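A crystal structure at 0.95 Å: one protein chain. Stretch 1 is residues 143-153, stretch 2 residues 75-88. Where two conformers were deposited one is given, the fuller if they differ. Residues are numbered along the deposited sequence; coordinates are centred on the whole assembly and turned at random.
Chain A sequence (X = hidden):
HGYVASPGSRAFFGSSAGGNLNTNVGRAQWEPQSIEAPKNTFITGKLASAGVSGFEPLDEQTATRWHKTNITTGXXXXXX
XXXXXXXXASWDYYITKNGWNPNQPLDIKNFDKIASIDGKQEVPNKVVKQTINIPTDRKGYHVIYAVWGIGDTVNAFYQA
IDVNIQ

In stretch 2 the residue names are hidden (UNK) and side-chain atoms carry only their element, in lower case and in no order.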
# COMPACT_ATOMS: atom_id res chain seq x y z
N VAL A 143 -0.91 2.17 9.13
CA VAL A 143 -0.67 2.11 7.70
C VAL A 143 -0.06 0.77 7.39
O VAL A 143 0.97 0.39 7.95
CB VAL A 143 0.21 3.28 7.21
CG1 VAL A 143 0.53 3.14 5.72
CG2 VAL A 143 -0.46 4.61 7.48
N ILE A 144 -0.70 0.04 6.46
CA ILE A 144 -0.12 -1.14 5.84
C ILE A 144 0.57 -0.69 4.57
O ILE A 144 0.05 0.10 3.81
CB ILE A 144 -1.21 -2.19 5.54
CG1 ILE A 144 -1.91 -2.65 6.82
CG2 ILE A 144 -0.65 -3.36 4.75
CD1 ILE A 144 -3.17 -3.42 6.56
N TYR A 145 1.79 -1.22 4.34
CA TYR A 145 2.55 -0.90 3.15
C TYR A 145 2.74 -2.21 2.37
O TYR A 145 3.35 -3.13 2.87
CB TYR A 145 3.88 -0.28 3.47
CG TYR A 145 4.56 0.47 2.37
CD1 TYR A 145 3.90 1.46 1.67
CD2 TYR A 145 5.90 0.25 2.09
CE1 TYR A 145 4.55 2.19 0.67
CE2 TYR A 145 6.57 1.02 1.14
CZ TYR A 145 5.89 1.99 0.44
OH TYR A 145 6.58 2.74 -0.47
N ALA A 146 2.14 -2.26 1.19
CA ALA A 146 2.11 -3.45 0.35
C ALA A 146 2.97 -3.20 -0.87
O ALA A 146 2.87 -2.16 -1.51
CB ALA A 146 0.68 -3.73 -0.05
N VAL A 147 3.83 -4.18 -1.20
CA VAL A 147 4.82 -4.00 -2.25
C VAL A 147 4.80 -5.19 -3.19
O VAL A 147 5.13 -6.33 -2.81
CB VAL A 147 6.24 -3.87 -1.63
CG1 VAL A 147 7.25 -3.57 -2.75
CG2 VAL A 147 6.27 -2.80 -0.57
N TRP A 148 4.42 -4.94 -4.45
CA TRP A 148 4.35 -5.95 -5.50
C TRP A 148 5.65 -5.87 -6.32
O TRP A 148 5.88 -4.91 -7.03
CB TRP A 148 3.15 -5.68 -6.37
CG TRP A 148 3.03 -6.56 -7.57
CD1 TRP A 148 3.44 -7.87 -7.71
CD2 TRP A 148 2.42 -6.22 -8.81
NE1 TRP A 148 3.14 -8.32 -8.95
CE2 TRP A 148 2.51 -7.32 -9.66
CE3 TRP A 148 1.83 -5.05 -9.32
CZ2 TRP A 148 2.02 -7.31 -10.96
CZ3 TRP A 148 1.35 -5.05 -10.59
CH2 TRP A 148 1.47 -6.17 -11.42
N GLY A 149 6.51 -6.88 -6.15
CA GLY A 149 7.80 -6.91 -6.82
C GLY A 149 7.70 -7.60 -8.17
O GLY A 149 7.34 -8.77 -8.24
N ILE A 150 8.01 -6.88 -9.23
CA ILE A 150 7.81 -7.39 -10.59
C ILE A 150 8.92 -8.37 -10.96
O ILE A 150 10.09 -8.20 -10.64
CB ILE A 150 7.73 -6.20 -11.56
CG1 ILE A 150 6.59 -5.25 -11.13
CG2 ILE A 150 7.53 -6.64 -13.00
CD1 ILE A 150 5.26 -5.88 -11.08
N GLY A 151 8.53 -9.46 -11.66
CA GLY A 151 9.50 -10.47 -12.00
C GLY A 151 10.42 -10.19 -13.14
O GLY A 151 11.48 -10.78 -13.25
N ASP A 152 10.05 -9.27 -14.02
CA ASP A 152 10.76 -8.98 -15.26
C ASP A 152 11.08 -7.51 -15.43
O ASP A 152 11.51 -7.13 -16.53
CB ASP A 152 10.04 -9.61 -16.45
CG ASP A 152 8.67 -9.04 -16.70
OD1 ASP A 152 8.20 -8.16 -15.90
OD2 ASP A 152 8.07 -9.48 -17.68
N THR A 153 10.98 -6.69 -14.40
CA THR A 153 11.55 -5.39 -14.35
C THR A 153 12.22 -5.23 -12.98
O THR A 153 11.88 -5.97 -12.05
CB THR A 153 10.57 -4.22 -14.53
OG1 THR A 153 9.81 -4.11 -13.36
CG2 THR A 153 9.63 -4.46 -15.73
N UNK A 75 -5.87 -12.70 10.73
CA UNK A 75 -5.80 -12.82 9.28
C UNK A 75 -6.65 -11.78 8.58
O UNK A 75 -7.81 -11.58 8.92
c UNK A 75 -6.01 -14.97 10.32
c UNK A 75 -6.27 -13.95 11.40
c UNK A 75 -6.27 -14.25 9.02
N UNK A 76 -6.05 -11.14 7.58
CA UNK A 76 -6.70 -10.11 6.76
C UNK A 76 -6.56 -10.54 5.31
O UNK A 76 -5.44 -10.77 4.82
c UNK A 76 -5.62 -6.44 6.14
c UNK A 76 -6.55 -7.65 6.02
c UNK A 76 -7.97 -7.26 6.33
c UNK A 76 -6.03 -8.76 6.96
N UNK A 77 -7.69 -10.62 4.59
CA UNK A 77 -7.65 -10.87 3.17
C UNK A 77 -7.39 -9.54 2.45
O UNK A 77 -8.13 -8.57 2.64
c UNK A 77 -9.15 -12.92 3.21
o UNK A 77 -8.16 -13.58 3.62
c UNK A 77 -8.95 -11.50 2.72
o UNK A 77 -10.32 -13.37 3.23
N UNK A 78 -6.34 -9.51 1.66
CA UNK A 78 -5.91 -8.27 0.99
C UNK A 78 -5.86 -8.56 -0.52
O UNK A 78 -5.25 -9.58 -0.88
c UNK A 78 -3.29 -5.66 2.03
c UNK A 78 -4.16 -6.49 1.09
c UNK A 78 -4.60 -7.82 1.65
c UNK A 78 -3.48 -8.86 1.59
N UNK A 79 -6.60 -7.79 -1.37
CA UNK A 79 -6.82 -8.01 -2.79
C UNK A 79 -6.18 -6.90 -3.61
O UNK A 79 -6.46 -5.72 -3.36
c UNK A 79 -8.31 -8.09 -3.11
o UNK A 79 -8.88 -9.18 -2.40
c UNK A 79 -8.60 -8.34 -4.60
N UNK A 80 -5.39 -7.30 -4.58
CA UNK A 80 -4.87 -6.41 -5.62
C UNK A 80 -5.76 -6.48 -6.86
O UNK A 80 -6.31 -7.53 -7.19
n UNK A 80 -1.04 -6.76 -3.22
c UNK A 80 -1.11 -4.43 -5.92
c UNK A 80 0.53 -4.84 -3.66
c UNK A 80 -2.39 -6.52 -5.01
c UNK A 80 0.78 -3.81 -4.53
c UNK A 80 -3.45 -6.74 -6.02
c UNK A 80 -2.14 -7.26 -3.90
c UNK A 80 -1.38 -5.49 -5.04
c UNK A 80 -0.04 -3.61 -5.67
c UNK A 80 -0.56 -5.67 -3.92
N UNK A 81 -5.84 -5.36 -7.58
CA UNK A 81 -6.38 -5.33 -8.92
C UNK A 81 -5.26 -4.85 -9.84
O UNK A 81 -4.67 -3.79 -9.60
c UNK A 81 -8.85 -4.85 -8.36
c UNK A 81 -7.59 -4.42 -9.05
n UNK A 81 -8.90 -6.04 -7.78
o UNK A 81 -9.86 -4.10 -8.39
N UNK A 82 -4.97 -5.65 -10.86
CA UNK A 82 -3.85 -5.38 -11.76
C UNK A 82 -4.36 -4.91 -13.08
O UNK A 82 -5.22 -5.60 -13.65
c UNK A 82 -1.91 -6.36 -9.64
c UNK A 82 -1.67 -8.50 -10.91
c UNK A 82 -2.99 -6.64 -11.91
c UNK A 82 -2.59 -7.31 -10.62
N UNK A 83 -3.82 -3.80 -13.53
CA UNK A 83 -4.16 -3.25 -14.80
C UNK A 83 -3.26 -3.85 -15.87
O UNK A 83 -3.69 -3.86 -17.02
o UNK A 83 -2.75 -1.26 -14.47
c UNK A 83 -4.06 -1.71 -14.85
c UNK A 83 -5.06 -1.08 -13.93
N UNK A 84 -2.01 -4.30 -15.53
CA UNK A 84 -1.17 -5.00 -16.45
C UNK A 84 -0.56 -6.17 -15.64
O UNK A 84 0.18 -5.91 -14.70
c UNK A 84 -0.14 -4.06 -17.04
N UNK A 85 -0.87 -7.37 -16.05
CA UNK A 85 -0.40 -8.53 -15.28
C UNK A 85 1.08 -8.77 -15.70
O UNK A 85 1.35 -8.87 -16.84
c UNK A 85 -3.58 -10.47 -16.02
c UNK A 85 -1.29 -9.73 -15.52
c UNK A 85 -2.74 -9.51 -15.19
n UNK A 85 -3.69 -11.73 -15.63
o UNK A 85 -4.05 -10.04 -17.09
N UNK A 86 2.00 -8.80 -14.80
CA UNK A 86 3.39 -9.20 -15.05
C UNK A 86 3.75 -10.41 -14.26
O UNK A 86 3.23 -10.55 -13.18
n UNK A 86 5.65 -6.84 -16.23
n UNK A 86 4.18 -5.38 -16.83
c UNK A 86 4.51 -7.08 -15.49
c UNK A 86 3.60 -6.17 -15.90
c UNK A 86 4.40 -8.18 -14.54
c UNK A 86 5.41 -5.78 -17.03
N UNK A 87 4.68 -11.18 -14.82
CA UNK A 87 5.35 -12.20 -14.02
C UNK A 87 5.80 -11.50 -12.74
O UNK A 87 6.27 -10.36 -12.82
n UNK A 87 5.28 -16.99 -18.39
c UNK A 87 6.23 -13.54 -16.03
n UNK A 87 6.53 -15.26 -17.61
c UNK A 87 7.30 -14.38 -16.69
n UNK A 87 5.96 -17.05 -16.22
c UNK A 87 6.59 -12.77 -14.79
c UNK A 87 5.94 -16.41 -17.38
N UNK A 88 5.60 -12.20 -11.64
CA UNK A 88 5.81 -11.62 -10.32
C UNK A 88 6.92 -12.31 -9.54
O UNK A 88 6.96 -13.54 -9.44
o UNK A 88 3.54 -10.88 -10.22
c UNK A 88 4.64 -11.16 -8.15
c UNK A 88 4.50 -11.71 -9.55
O HOH W 1 5.49 -10.35 -17.41

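Position 75 carries three carbons that close a ring onto its own backbone N, so it is Pro75; it lies out of reach of stretch 1. Position 76 has four carbons forked at the second, one of them 3.9 Å from Ile144 CD1: a leucine, Leu76, whose CD2 makes that apolar contact. Position 77 shows two carbons, the second bearing two oxygens. It is Asp77, exposed and turned from the contact. At position 78 four carbons fork at the first, with one arm two carbons long, which gives Ile78; its CD1 lies 4.4 Å from Ile144 CG2, a loose contact. Position 79, one carbon carrying an oxygen and a carbon, is Thr79 and again touches nothing here.

Position 80 has one carbon followed by fused five- and six-membered rings holding eight carbons and one nitrogen, and can only be Trp80. Its CZ2 packs 3.8 Å from Ala146 CB, and its CH2 comes within 3.5 Å of Trp148 CB, which sits over the face of the six-membered ring. The small alanine leaves room for this indole between the strands. Position 81 has two carbons, the second with one oxygen and one nitrogen; these are the atoms of Asn81, whose ND2 donates to Trp80 O at 3.0 Å rather than reaching across. Position 82, four carbons forked at the second, is Leu82, and its CD2 lies over one face of the Trp148 ring, 3.6 Å from CZ3 of Trp148.

The strand ends there. Position 83, with one carbon bearing an oxygen and a carbon, is Thr83, without contact. Position 84 has a single carbon and is Ala84; its backbone O, 3.5 Å from Trp148 CH2, meets the edge of that indole. Position 85, three carbons with an oxygen and a nitrogen on the third, is Gln85, pointing away. Position 86 has one carbon and a five-membered ring of three carbons and two nitrogens: His86, whose ND1 donates to Asp152 OD1 at 2.9 Å, nearly straight. Position 87, three carbons, a nitrogen, then a carbon with two more nitrogens, is Arg87. Its side chain leads away, but its backbone O accepts from Gly151 N at 2.7 Å, and a water links Arg87 N to Asp152 OD2. Position 88, one carbon with an oxygen and a carbon, is Thr88; its OG1 accepts from Trp148 NE1 at 2.9 Å and donates to His86 O at 3.0 Å.

The contact works in two regimes. Along the strands, whose axes come no closer than 10.4 Å and cross at 47°, alternate residues face inward and side chains alone fill the gap. At the end of strand 143-150, and past the end of strand 75-82, the backbones close in, with Ile150 and Thr88 forming an antiparallel bridge. An ideal CB on Gly151 would lie 2.9 Å from Arg87 O, so the bare glycine suits this approach. Trp148 joins the regimes: apolar carbons pack against it, its edge meets the face of Trp80, and the one polar atom of its side chain, NE1, is satisfied by Thr88 OG1.

Stretch 2 (75-88) PLDITWNLTAQHRT
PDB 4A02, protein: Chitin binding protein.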